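Leucine aminopeptidase (Fimbriiglobus ruber, PDB 7D1B) is a zinc-dependent member of peptidase family M28 that probably acts as a glutaminyl cyclase, closing N-terminal glutamine of peptides into pyroglutamate. Local coordinates at residues A[67-72]-A[183-188]; A[82-87]-A[166-171]; A[96-101]-A[107-112]; A[201-204]-A[208-211]; A[213-218]-A[223-228]. One frame throughout, in Å; residues are numbered along the deposited sequence. Where two conformers were deposited one is given.

Overall arrangement
Interaction 1 is the buried contact of the set, a hydroxyl-carboxylate bond three residues before the zinc ligand Glu188, where a loop meets the end of strand 178-184. Its Asp185 reaches the backbone of Thr111, which ties it to interaction 3, a hairpin at the edge of the same mixed sheet with one apolar face and one charged face. Interaction 4, at the surface, relies on a salt bridge and a water; it shares helix 206-218 with interaction 5, where tyrosines pack that helix against strand 225-232, and Phe211 touches Tyr226 between them. Interaction 2 lies across the chain's centre from interaction 4 and joins two helices through rings and a methyl group, reaching interaction 1 through Phe85 and Leu183.

Interaction 1. Residues A[67-72]-A[183-188]; sequences RISGTP and LFDGEE. With ZN (zinc ion), chain B.
Ser69 and Asp185 make the direct hydrogen bond of this contact. Ser69 OG donates to Asp185 OD1 over 2.7 Å, arriving from above the carboxylate, 41° out of its plane. The same carboxylate oxygen, Asp185 OD1, takes a weak bond from Gly186 N at 2.8 Å. With CG anti to its own backbone N (chi1 -153°), Asp185 sends its carboxylate across to the loop.

A water extends the polar link: it accepts from Gly70 N at 2.8 Å and donates to Asp185 OD2 at 2.6 Å. OD2 also receives the backbone N-H of Thr111 on the neighbouring strand, so both carboxylate oxygens are engaged.

Within the loop, a type II turn runs from Ile68 to Thr71, with Gly70 at positive phi. Thr71 OG1 closes it by donating to Ile68 O at 2.6 Å, just where helix 72-87 begins.

Metal coordination follows on the other segment. Glu188 OE2 binds zinc at 1.9 Å, and a water, Asp155 and His309 complete the site; Glu188 OE1 pairs with Arg134.

The shared carboxylate of Asp185 thus fastens the 67-72 turn to the chain just before the zinc ligand, and its several N-H and O-H donors would be expected to favour the ionised form.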
# COMPACT_ATOMS: atom_id res chain seq x y z
N ARG A 67 -6.99 11.04 8.49
CA ARG A 67 -5.85 11.57 7.76
C ARG A 67 -6.28 11.87 6.33
O ARG A 67 -5.71 11.36 5.35
CB ARG A 67 -4.69 10.57 7.82
CG ARG A 67 -4.09 10.41 9.22
CD ARG A 67 -3.97 8.93 9.58
NE ARG A 67 -5.26 8.43 10.02
CZ ARG A 67 -5.71 7.19 9.85
NH1 ARG A 67 -5.04 6.30 9.14
NH2 ARG A 67 -6.88 6.85 10.40
N ILE A 68 -7.32 12.68 6.20
CA ILE A 68 -7.83 13.07 4.89
C ILE A 68 -6.80 13.96 4.20
O ILE A 68 -6.10 14.75 4.85
CB ILE A 68 -9.17 13.80 5.09
CG1 ILE A 68 -10.21 12.86 5.74
CG2 ILE A 68 -9.67 14.39 3.78
CD1 ILE A 68 -11.41 13.60 6.34
N SER A 69 -6.67 13.83 2.88
CA SER A 69 -5.73 14.69 2.15
C SER A 69 -5.94 16.16 2.53
O SER A 69 -7.07 16.63 2.64
CB SER A 69 -5.93 14.56 0.65
OG SER A 69 -5.65 13.25 0.23
N GLY A 70 -4.83 16.87 2.71
CA GLY A 70 -4.87 18.31 2.90
C GLY A 70 -5.25 18.76 4.28
O GLY A 70 -5.61 19.93 4.45
N THR A 71 -5.18 17.88 5.29
CA THR A 71 -5.63 18.20 6.63
C THR A 71 -4.49 18.07 7.64
O THR A 71 -3.48 17.39 7.38
CB THR A 71 -6.77 17.28 7.09
OG1 THR A 71 -6.28 15.93 7.21
CG2 THR A 71 -7.96 17.34 6.13
N PRO A 72 -4.65 18.66 8.82
CA PRO A 72 -3.62 18.49 9.86
C PRO A 72 -3.34 17.05 10.25
O PRO A 72 -2.19 16.73 10.57
CB PRO A 72 -4.20 19.29 11.04
CG PRO A 72 -5.02 20.38 10.35
CD PRO A 72 -5.67 19.66 9.20
N LEU A 183 4.23 5.72 -0.28
CA LEU A 183 2.92 6.02 0.29
C LEU A 183 2.24 7.05 -0.59
O LEU A 183 2.73 8.19 -0.73
CB LEU A 183 3.07 6.52 1.72
CG LEU A 183 3.52 5.37 2.64
CD1 LEU A 183 4.16 5.93 3.88
CD2 LEU A 183 2.35 4.48 2.96
N PHE A 184 1.13 6.65 -1.22
CA PHE A 184 0.39 7.52 -2.12
C PHE A 184 -0.65 8.34 -1.37
O PHE A 184 -1.50 7.78 -0.67
CB PHE A 184 -0.35 6.70 -3.17
CG PHE A 184 0.53 5.84 -4.04
CD1 PHE A 184 1.58 6.38 -4.79
CD2 PHE A 184 0.30 4.47 -4.11
CE1 PHE A 184 2.37 5.57 -5.59
CE2 PHE A 184 1.09 3.66 -4.92
CZ PHE A 184 2.11 4.21 -5.66
N ASP A 185 -0.60 9.65 -1.55
CA ASP A 185 -1.69 10.50 -1.10
C ASP A 185 -2.85 10.43 -2.10
O ASP A 185 -2.70 9.95 -3.24
CB ASP A 185 -1.18 11.94 -0.99
CG ASP A 185 -1.95 12.79 0.02
OD1 ASP A 185 -3.07 12.42 0.48
OD2 ASP A 185 -1.40 13.86 0.39
N GLY A 186 -4.00 10.91 -1.67
CA GLY A 186 -5.08 11.20 -2.59
C GLY A 186 -5.59 10.02 -3.37
O GLY A 186 -6.08 10.19 -4.50
N GLU A 187 -5.53 8.81 -2.80
CA GLU A 187 -6.17 7.69 -3.49
C GLU A 187 -7.68 7.86 -3.51
O GLU A 187 -8.32 7.55 -4.51
CB GLU A 187 -5.81 6.35 -2.86
CG GLU A 187 -6.32 5.18 -3.68
CD GLU A 187 -7.36 4.38 -3.00
OE1 GLU A 187 -7.39 4.35 -1.75
OE2 GLU A 187 -8.16 3.78 -3.73
N GLU A 188 -8.26 8.31 -2.40
CA GLU A 188 -9.71 8.36 -2.30
C GLU A 188 -10.15 9.55 -1.45
O GLU A 188 -10.86 9.43 -0.44
CB GLU A 188 -10.31 7.02 -1.88
CG GLU A 188 -9.84 6.46 -0.57
CD GLU A 188 -10.51 5.13 -0.29
OE1 GLU A 188 -11.52 4.79 -1.00
OE2 GLU A 188 -10.05 4.37 0.61
ZN ZN B . -11.03 2.69 0.71
O HOH W 1 -2.34 15.95 1.69
O HOH W 2 -10.76 1.14 -0.69

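Interaction 2. Residues A[82-87]-A[166-171]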
# COMPACT_ATOMS: atom_id res chain seq x y z
N THR A 82 7.88 9.91 8.64
CA THR A 82 9.20 10.36 8.25
C THR A 82 10.21 10.09 9.35
O THR A 82 11.29 9.54 9.09
CB THR A 82 9.17 11.85 7.88
OG1 THR A 82 8.31 12.04 6.75
CG2 THR A 82 10.57 12.38 7.56
N LYS A 83 9.87 10.46 10.59
CA LYS A 83 10.78 10.24 11.70
C LYS A 83 11.04 8.76 11.92
O LYS A 83 12.18 8.34 12.17
CB LYS A 83 10.20 10.87 12.97
CG LYS A 83 11.05 10.69 14.21
CD LYS A 83 10.38 11.29 15.43
CE LYS A 83 11.26 11.15 16.67
NZ LYS A 83 10.64 11.80 17.86
N HIS A 84 10.00 7.93 11.79
CA HIS A 84 10.17 6.50 12.00
C HIS A 84 11.12 5.90 10.97
O HIS A 84 12.09 5.18 11.30
CB HIS A 84 8.80 5.85 11.90
CG HIS A 84 8.83 4.38 12.13
ND1 HIS A 84 8.93 3.84 13.40
CD2 HIS A 84 8.82 3.34 11.27
CE1 HIS A 84 8.95 2.52 13.30
NE2 HIS A 84 8.90 2.19 12.02
N PHE A 85 10.86 6.18 9.69
CA PHE A 85 11.67 5.61 8.63
C PHE A 85 13.10 6.11 8.68
O PHE A 85 14.05 5.33 8.53
CB PHE A 85 11.04 5.90 7.26
CG PHE A 85 9.73 5.19 6.99
CD1 PHE A 85 9.55 3.85 7.33
CD2 PHE A 85 8.68 5.87 6.40
CE1 PHE A 85 8.35 3.20 7.04
CE2 PHE A 85 7.48 5.23 6.13
CZ PHE A 85 7.33 3.90 6.45
N GLU A 86 13.29 7.42 8.89
CA GLU A 86 14.65 7.96 8.97
C GLU A 86 15.40 7.37 10.15
O GLU A 86 16.60 7.08 10.05
CB GLU A 86 14.61 9.48 9.07
CG GLU A 86 14.23 10.16 7.76
CD GLU A 86 14.20 11.68 7.85
OE1 GLU A 86 14.12 12.23 8.96
OE2 GLU A 86 14.28 12.31 6.79
N GLY A 87 14.70 7.17 11.27
CA GLY A 87 15.36 6.63 12.44
C GLY A 87 15.81 5.21 12.26
O GLY A 87 16.63 4.72 13.05
N LEU A 166 8.18 -3.34 8.91
CA LEU A 166 9.27 -3.80 8.05
C LEU A 166 10.51 -2.95 8.21
O LEU A 166 11.63 -3.46 8.11
CB LEU A 166 8.83 -3.79 6.58
CG LEU A 166 7.82 -4.86 6.16
CD1 LEU A 166 7.36 -4.60 4.74
CD2 LEU A 166 8.41 -6.25 6.30
N ALA A 167 10.34 -1.65 8.46
CA ALA A 167 11.49 -0.77 8.60
C ALA A 167 12.44 -1.20 9.71
O ALA A 167 13.62 -0.88 9.63
CB ALA A 167 11.00 0.66 8.85
N HIS A 168 11.96 -1.89 10.75
CA HIS A 168 12.87 -2.38 11.79
C HIS A 168 13.87 -3.38 11.24
O HIS A 168 14.95 -3.55 11.84
CB HIS A 168 12.09 -3.02 12.93
CG HIS A 168 11.33 -2.03 13.76
ND1 HIS A 168 11.93 -1.28 14.75
CD2 HIS A 168 10.03 -1.66 13.74
CE1 HIS A 168 11.02 -0.50 15.31
NE2 HIS A 168 9.86 -0.71 14.71
N HIS A 169 13.54 -4.05 10.14
CA HIS A 169 14.30 -5.18 9.63
C HIS A 169 15.09 -4.85 8.38
O HIS A 169 16.04 -5.57 8.08
CB HIS A 169 13.35 -6.34 9.31
CG HIS A 169 12.42 -6.63 10.44
ND1 HIS A 169 12.73 -7.50 11.47
CD2 HIS A 169 11.21 -6.10 10.74
CE1 HIS A 169 11.73 -7.50 12.34
NE2 HIS A 169 10.80 -6.65 11.93
N MET A 170 14.73 -3.78 7.65
CA MET A 170 15.23 -3.61 6.28
C MET A 170 16.75 -3.55 6.20
O MET A 170 17.33 -4.12 5.27
CB MET A 170 14.61 -2.38 5.62
CG MET A 170 13.15 -2.53 5.26
SD MET A 170 12.76 -3.93 4.18
CE MET A 170 13.50 -3.34 2.66
N LYS A 171 17.42 -2.86 7.14
CA LYS A 171 18.88 -2.76 7.02
C LYS A 171 19.57 -4.09 7.26
O LYS A 171 20.76 -4.20 6.95
CB LYS A 171 19.47 -1.66 7.89
CG LYS A 171 19.19 -0.24 7.39
CD LYS A 171 19.52 -0.01 5.93
CE LYS A 171 20.99 -0.22 5.61
NZ LYS A 171 21.71 1.09 5.60
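Phe85 and Ala167 bring the two backbones together, their CA atoms 6.4 Å apart, where helix 72-87 passes the last part of helix 153-167. In the second segment His169 N bonds to Leu166 O at 2.8 Å.

The methyl of Ala167 points at the first helix and meets the Phe85 ring at its edge, in the ring plane, with Ala167 CB 3.8 Å from Phe85 CD1. Beside it the two histidines cross at about a right angle: His84 turns its edge to the face of His168 in an offset edge-to-face pair, centroids 5.3 Å apart and planes at 74°. His84 CE1 lies 3.6 Å from His168 NE2. The imidazole of His84 reaches over because CG stands anti to the backbone N (chi1 -178°), and its NE2 bonds to Met164 O; His168 NE2 is paired with Tyr57 OH, whose ring also meets His84 edge-to-face. An alanine at His84 would remove this ring, and would probably leave Met164 O without its side-chain partner and the face of His168 without its neighbour.

Phe85 also packs on Val92, Ala115 and Phe181 of the sheet. The contact therefore combines apolar packing on the sheet side with histidines whose NE2 atoms are engaged by Met164 O and Tyr57 OH.

Interaction 3. Residues A[96-101]-A[107-112]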
# COMPACT_ATOMS: atom_id res chain seq x y z
N GLU A 96 5.60 16.61 -3.45
CA GLU A 96 4.54 17.55 -3.15
C GLU A 96 3.90 18.03 -4.44
O GLU A 96 4.60 18.35 -5.41
CB GLU A 96 5.11 18.75 -2.39
CG GLU A 96 5.73 18.38 -1.04
CD GLU A 96 6.33 19.56 -0.31
OE1 GLU A 96 6.48 20.65 -0.90
OE2 GLU A 96 6.66 19.39 0.88
N PHE A 97 2.57 18.12 -4.46
CA PHE A 97 1.86 18.59 -5.64
C PHE A 97 0.49 19.09 -5.21
O PHE A 97 0.09 18.93 -4.06
CB PHE A 97 1.80 17.51 -6.74
CG PHE A 97 1.06 16.25 -6.35
CD1 PHE A 97 1.65 15.28 -5.54
CD2 PHE A 97 -0.22 16.01 -6.84
CE1 PHE A 97 0.96 14.12 -5.21
CE2 PHE A 97 -0.91 14.85 -6.53
CZ PHE A 97 -0.33 13.90 -5.72
N LYS A 98 -0.22 19.73 -6.13
CA LYS A 98 -1.56 20.24 -5.86
C LYS A 98 -2.50 19.72 -6.92
O LYS A 98 -2.13 19.57 -8.09
CB LYS A 98 -1.61 21.78 -5.92
CG LYS A 98 -0.81 22.46 -4.84
CD LYS A 98 -0.89 23.97 -4.99
CE LYS A 98 0.16 24.69 -4.17
NZ LYS A 98 -0.19 24.73 -2.72
N VAL A 99 -3.74 19.45 -6.52
CA VAL A 99 -4.77 19.04 -7.47
C VAL A 99 -6.06 19.75 -7.11
O VAL A 99 -6.20 20.33 -6.03
CB VAL A 99 -5.00 17.51 -7.50
CG1 VAL A 99 -3.72 16.78 -7.83
CG2 VAL A 99 -5.58 17.01 -6.18
N ARG A 100 -7.02 19.70 -8.03
CA ARG A 100 -8.39 20.14 -7.76
C ARG A 100 -9.29 18.92 -7.84
O ARG A 100 -9.43 18.32 -8.91
CB ARG A 100 -8.85 21.20 -8.77
CG ARG A 100 -10.22 21.74 -8.42
CD ARG A 100 -10.79 22.67 -9.49
NE ARG A 100 -11.06 21.99 -10.77
CZ ARG A 100 -12.12 21.23 -11.01
NH1 ARG A 100 -13.02 20.99 -10.05
NH2 ARG A 100 -12.29 20.70 -12.22
N GLN A 101 -9.90 18.54 -6.73
CA GLN A 101 -10.85 17.44 -6.78
C GLN A 101 -12.11 17.91 -7.53
O GLN A 101 -12.45 19.09 -7.51
CB GLN A 101 -11.17 16.98 -5.36
CG GLN A 101 -12.13 15.80 -5.22
CD GLN A 101 -11.71 14.57 -6.03
OE1 GLN A 101 -11.85 14.55 -7.25
NE2 GLN A 101 -11.20 13.55 -5.35
N ALA A 107 -7.79 24.26 -4.34
CA ALA A 107 -6.70 23.32 -4.51
C ALA A 107 -6.48 22.56 -3.22
O ALA A 107 -6.70 23.08 -2.11
CB ALA A 107 -5.42 24.07 -4.86
N VAL A 108 -6.05 21.31 -3.35
CA VAL A 108 -5.65 20.50 -2.21
C VAL A 108 -4.19 20.14 -2.37
O VAL A 108 -3.76 19.70 -3.45
CB VAL A 108 -6.56 19.27 -2.02
CG1 VAL A 108 -6.64 18.39 -3.25
CG2 VAL A 108 -6.16 18.48 -0.79
N ASP A 109 -3.42 20.37 -1.30
CA ASP A 109 -2.03 19.94 -1.25
C ASP A 109 -1.97 18.44 -1.02
O ASP A 109 -2.63 17.92 -0.12
CB ASP A 109 -1.34 20.63 -0.08
CG ASP A 109 -1.08 22.09 -0.33
OD1 ASP A 109 -0.68 22.43 -1.46
OD2 ASP A 109 -1.25 22.88 0.61
N MET A 110 -1.18 17.75 -1.84
CA MET A 110 -0.94 16.32 -1.74
C MET A 110 0.55 16.09 -1.58
O MET A 110 1.38 16.84 -2.14
CB MET A 110 -1.41 15.63 -3.02
CG MET A 110 -2.86 15.83 -3.29
SD MET A 110 -3.76 14.59 -2.34
CE MET A 110 -5.45 14.80 -2.96
N THR A 111 0.90 15.03 -0.87
CA THR A 111 2.30 14.65 -0.71
C THR A 111 2.42 13.13 -0.74
O THR A 111 1.90 12.45 0.16
CB THR A 111 2.89 15.17 0.62
OG1 THR A 111 2.64 16.57 0.74
CG2 THR A 111 4.40 14.92 0.67
N ASN A 112 3.11 12.58 -1.74
CA ASN A 112 3.52 11.19 -1.64
C ASN A 112 4.80 11.13 -0.81
O ASN A 112 5.63 12.03 -0.86
CB ASN A 112 3.83 10.59 -3.01
CG ASN A 112 2.64 10.53 -3.94
OD1 ASN A 112 1.48 10.38 -3.51
ND2 ASN A 112 2.92 10.60 -5.24
O HOH W 3 1.50 20.81 -2.36
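Phe97 and Met110 form a hydrogen-bonded pair of the antiparallel beta hairpin 91-99/108-117, at the edge of the mixed sheet. Phe97 N donates to Met110 O at 2.9 Å, and Met110 N returns a nearly straight bond to Phe97 O at 2.8 Å. Val99 and Val108 are the next hydrogen-bonded pair toward the turn, two residues on, Val108 N reaching Val99 O at 2.9 Å.

On the face that carries these four side chains, Met110 CB sits over the Phe97 ring, 3.5 Å from its centroid and 18° off the normal, a CH-pi contact. Phe97 takes chi1 62°, with CG between the backbone N and the carbonyl carbon, which swings the ring over its cross-strand neighbour. Val99 CG2 meets Val108 CG1 and also touches the end of Met110.

The opposite face is polar. Lys98 and Asp109 lie side by side, and Lys98 NZ forms a salt bridge with Asp109 OD1 through the syn lone pair. Farther along, Glu96 runs beside Thr111, its carboxylate paired with Arg94.

Outside the hairpin, His210 of helix 206-218 stacks on the Phe97 ring and Phe206 touches Val99 and Met110, so that helix packs on the apolar face, with Tyr189 touching Val108. On the charged face, a water donates to both Phe97 O and Asp109 OD1, each at 2.9 Å.

Interaction 4. Residues A[201-204]-A[208-211]; sequences GDKY and SEHF
Lys203 NZ is held by Glu209 OE1 at 2.8 Å in a salt bridge that ties the loop 201-204 to the first turns of helix 206-218, in the M28 peptidase domain. The ammonium comes to OE1 on the syn side, 20° out of the carboxylate plane, and Lys203 NZ lies 3.4 Å from the second oxygen, Glu209 OE2, so the charge sits off-centre on the carboxylate.

The two side chains approach from opposite directions. Glu209 is extended beyond CG and reaches out from the helix, whereas Lys203 runs straight until a bend at its last torsion (chi4 57°) turns NZ toward the acid.

One water knits the ends together. It accepts from Lys203 NZ and donates both to Glu209 OE2, at 2.8 Å, and to Tyr204 O, at 2.7 Å, so both oxygens of the glutamate and a backbone carbonyl of the loop belong to one network. An alanine in place of Glu209 would remove both oxygens, and would probably leave the ammonium of Lys203 without this counter-charge and the water without that acceptor.

Around the bridge, the loop is fixed by its neighbours: Gln101 of the hairpin accepts the backbone N-H of Lys203, and Asp202 takes N-H groups of Leu191 and Asp192. On the helix, Glu209 also touches Ala289. Tyr204 directs its ring away from Glu209 to the zinc side, where the nearest side-chain atoms of Tyr204 and Glu188 are about 4 Å apart, and Tyr204 OH is hydrogen-bonded to Arg134 NH2.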
# COMPACT_ATOMS: atom_id res chain seq x y z
N GLY A 201 -19.06 11.00 -9.57
CA GLY A 201 -18.49 11.48 -8.33
C GLY A 201 -17.03 11.88 -8.49
O GLY A 201 -16.51 12.11 -9.60
N ASP A 202 -16.36 12.00 -7.35
CA ASP A 202 -14.98 12.43 -7.28
C ASP A 202 -13.97 11.42 -7.83
O ASP A 202 -14.24 10.22 -7.97
CB ASP A 202 -14.65 12.90 -5.87
CG ASP A 202 -15.17 14.30 -5.59
OD1 ASP A 202 -15.44 15.05 -6.56
OD2 ASP A 202 -15.31 14.64 -4.40
N LYS A 203 -12.77 11.94 -8.13
CA LYS A 203 -11.69 11.21 -8.78
C LYS A 203 -10.79 10.50 -7.77
O LYS A 203 -10.48 11.04 -6.71
CB LYS A 203 -10.85 12.23 -9.57
CG LYS A 203 -9.65 11.63 -10.26
CD LYS A 203 -8.96 12.62 -11.20
CE LYS A 203 -7.53 12.17 -11.55
NZ LYS A 203 -7.47 10.80 -12.15
N TYR A 204 -10.32 9.32 -8.16
CA TYR A 204 -9.40 8.48 -7.40
C TYR A 204 -7.98 8.60 -7.95
O TYR A 204 -7.76 9.00 -9.10
CB TYR A 204 -9.84 7.02 -7.50
CG TYR A 204 -11.09 6.67 -6.74
CD1 TYR A 204 -12.34 7.07 -7.18
CD2 TYR A 204 -11.00 5.87 -5.60
CE1 TYR A 204 -13.49 6.71 -6.47
CE2 TYR A 204 -12.13 5.52 -4.89
CZ TYR A 204 -13.37 5.92 -5.33
OH TYR A 204 -14.47 5.53 -4.60
N SER A 208 -0.87 7.96 -6.95
CA SER A 208 -0.22 6.98 -7.81
C SER A 208 -0.06 7.51 -9.23
O SER A 208 0.96 7.24 -9.88
CB SER A 208 -0.93 5.63 -7.76
OG SER A 208 -2.30 5.72 -8.11
N GLU A 209 -1.04 8.26 -9.74
CA GLU A 209 -0.90 8.85 -11.07
C GLU A 209 0.25 9.84 -11.09
O GLU A 209 1.05 9.85 -12.03
CB GLU A 209 -2.21 9.49 -11.52
CG GLU A 209 -3.22 8.40 -11.83
CD GLU A 209 -4.59 8.89 -12.22
OE1 GLU A 209 -4.77 10.11 -12.39
OE2 GLU A 209 -5.49 8.04 -12.37
N HIS A 210 0.39 10.66 -10.03
CA HIS A 210 1.48 11.62 -9.97
C HIS A 210 2.83 10.91 -9.96
O HIS A 210 3.75 11.27 -10.70
CB HIS A 210 1.34 12.50 -8.73
CG HIS A 210 2.40 13.55 -8.62
ND1 HIS A 210 2.32 14.74 -9.30
CD2 HIS A 210 3.56 13.57 -7.93
CE1 HIS A 210 3.39 15.46 -9.03
NE2 HIS A 210 4.17 14.78 -8.21
N PHE A 211 2.95 9.88 -9.12
CA PHE A 211 4.19 9.13 -9.02
C PHE A 211 4.53 8.49 -10.36
O PHE A 211 5.68 8.56 -10.82
CB PHE A 211 4.03 8.07 -7.94
CG PHE A 211 5.25 7.21 -7.76
CD1 PHE A 211 6.25 7.57 -6.88
CD2 PHE A 211 5.41 6.04 -8.50
CE1 PHE A 211 7.40 6.78 -6.74
CE2 PHE A 211 6.54 5.23 -8.35
CZ PHE A 211 7.54 5.62 -7.47
O HOH W 4 -8.17 8.45 -11.71

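Interaction 5. Residues A[213-218]-A[223-228]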
# COMPACT_ATOMS: atom_id res chain seq x y z
N ASN A 213 3.49 9.23 -13.42
CA ASN A 213 3.84 10.22 -14.43
C ASN A 213 5.23 10.77 -14.21
O ASN A 213 5.97 11.01 -15.18
CB ASN A 213 2.83 11.36 -14.42
CG ASN A 213 1.52 10.97 -15.02
OD1 ASN A 213 1.44 10.02 -15.80
ND2 ASN A 213 0.48 11.70 -14.66
N GLY A 214 5.61 10.99 -12.95
CA GLY A 214 6.95 11.50 -12.67
C GLY A 214 8.02 10.51 -13.09
O GLY A 214 9.06 10.89 -13.65
N TYR A 215 7.76 9.23 -12.87
CA TYR A 215 8.69 8.20 -13.31
C TYR A 215 8.80 8.18 -14.83
O TYR A 215 9.90 8.13 -15.38
CB TYR A 215 8.26 6.83 -12.77
CG TYR A 215 9.15 5.70 -13.23
CD1 TYR A 215 10.47 5.60 -12.77
CD2 TYR A 215 8.68 4.73 -14.10
CE1 TYR A 215 11.29 4.57 -13.19
CE2 TYR A 215 9.49 3.68 -14.52
CZ TYR A 215 10.79 3.61 -14.06
OH TYR A 215 11.60 2.56 -14.43
N THR A 216 7.65 8.20 -15.51
CA THR A 216 7.68 8.23 -16.97
C THR A 216 8.49 9.41 -17.50
O THR A 216 9.30 9.26 -18.43
CB THR A 216 6.25 8.25 -17.52
OG1 THR A 216 5.61 7.04 -17.13
CG2 THR A 216 6.24 8.37 -19.04
N LYS A 217 8.32 10.59 -16.90
CA LYS A 217 9.05 11.77 -17.36
C LYS A 217 10.54 11.66 -17.08
O LYS A 217 11.37 12.07 -17.91
CB LYS A 217 8.47 13.01 -16.68
CG LYS A 217 7.11 13.40 -17.21
CD LYS A 217 6.54 14.58 -16.44
CE LYS A 217 5.84 15.54 -17.38
NZ LYS A 217 5.04 14.81 -18.39
N ALA A 218 10.92 11.09 -15.94
CA ALA A 218 12.31 11.07 -15.50
C ALA A 218 13.11 9.88 -16.01
O ALA A 218 14.34 9.93 -16.00
CB ALA A 218 12.38 11.08 -13.97
N PRO A 223 19.34 6.46 -13.17
CA PRO A 223 20.33 5.37 -13.16
C PRO A 223 19.77 4.03 -12.73
O PRO A 223 20.53 3.08 -12.53
CB PRO A 223 21.35 5.87 -12.13
CG PRO A 223 20.48 6.58 -11.12
CD PRO A 223 19.40 7.26 -11.93
N TYR A 224 18.46 3.92 -12.56
CA TYR A 224 17.81 2.68 -12.18
C TYR A 224 16.51 2.57 -12.97
O TYR A 224 16.03 3.55 -13.56
CB TYR A 224 17.51 2.62 -10.67
CG TYR A 224 16.55 3.71 -10.22
CD1 TYR A 224 15.16 3.54 -10.30
CD2 TYR A 224 17.03 4.92 -9.74
CE1 TYR A 224 14.30 4.55 -9.92
CE2 TYR A 224 16.17 5.93 -9.36
CZ TYR A 224 14.82 5.74 -9.44
OH TYR A 224 13.97 6.75 -9.05
N ARG A 225 15.91 1.39 -12.93
CA ARG A 225 14.55 1.19 -13.40
C ARG A 225 13.76 0.44 -12.34
O ARG A 225 14.33 -0.37 -11.60
CB ARG A 225 14.50 0.38 -14.69
CG ARG A 225 15.16 1.05 -15.87
CD ARG A 225 14.38 2.31 -16.31
NE ARG A 225 14.94 2.92 -17.51
CZ ARG A 225 15.92 3.82 -17.50
NH1 ARG A 225 16.45 4.22 -16.34
NH2 ARG A 225 16.36 4.34 -18.64
N TYR A 226 12.46 0.71 -12.26
CA TYR A 226 11.56 -0.05 -11.40
C TYR A 226 11.15 -1.32 -12.12
O TYR A 226 10.56 -1.27 -13.20
CB TYR A 226 10.33 0.78 -11.04
CG TYR A 226 10.57 1.82 -9.98
CD1 TYR A 226 11.04 1.44 -8.71
CD2 TYR A 226 10.27 3.16 -10.20
CE1 TYR A 226 11.26 2.37 -7.72
CE2 TYR A 226 10.46 4.10 -9.20
CZ TYR A 226 10.95 3.70 -7.96
OH TYR A 226 11.15 4.63 -6.97
N THR A 227 11.44 -2.47 -11.52
CA THR A 227 11.15 -3.74 -12.15
C THR A 227 9.91 -4.42 -11.61
O THR A 227 9.46 -5.43 -12.18
CB THR A 227 12.36 -4.67 -12.04
OG1 THR A 227 12.71 -4.78 -10.66
CG2 THR A 227 13.56 -4.10 -12.83
N GLY A 228 9.31 -3.90 -10.54
CA GLY A 228 8.10 -4.50 -10.01
C GLY A 228 7.62 -3.69 -8.83
O GLY A 228 8.40 -3.00 -8.15
O HOH W 5 10.65 0.86 -15.86
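The alpha-to-beta connection from helix 206-218 to strand 225-232, part of the alpha/beta fold of this M28 peptidase, is closed by Tyr215 packing on Tyr226. Tyr215 has CG anti to its backbone N (chi1 178°), which carries the ring from the helix across to the beginning of the strand. There Tyr215 OH accepts the backbone N-H of Tyr226, N to OH 3.0 Å, with an angle of 160° at the hydrogen, so a side chain of the helix takes up a strand amide.

Along the way the CD2 corner of Tyr226 rests over one face of the Tyr215 ring, toward its rim, with Tyr226 CD2 3.5 Å from Tyr215 CE1; the planes are inclined at 52°, neither stacked nor at right angles. Tyr224 adds a looser touch, its CE1 4.4 Å from Tyr215 CE1, and this CE1 also sits over the rim of one face of the Tyr226 ring. Arg225, where the strand begins, brings CD to 3.4 Å of Tyr215 OH, its side chain crossing the tyrosine at about a right angle.

Farther out, Tyr226 OH is bonded to Asp180, and Tyr226 packs on Arg124 and Ile126 of the adjacent strand 123-130. Leu222 and Ile295 also touch Tyr215. Arg225 folds back at chi2, and its NH1 donates to Tyr224 O at 2.9 Å, with the acceptor in the guanidinium plane and the donor above the carbonyl plane.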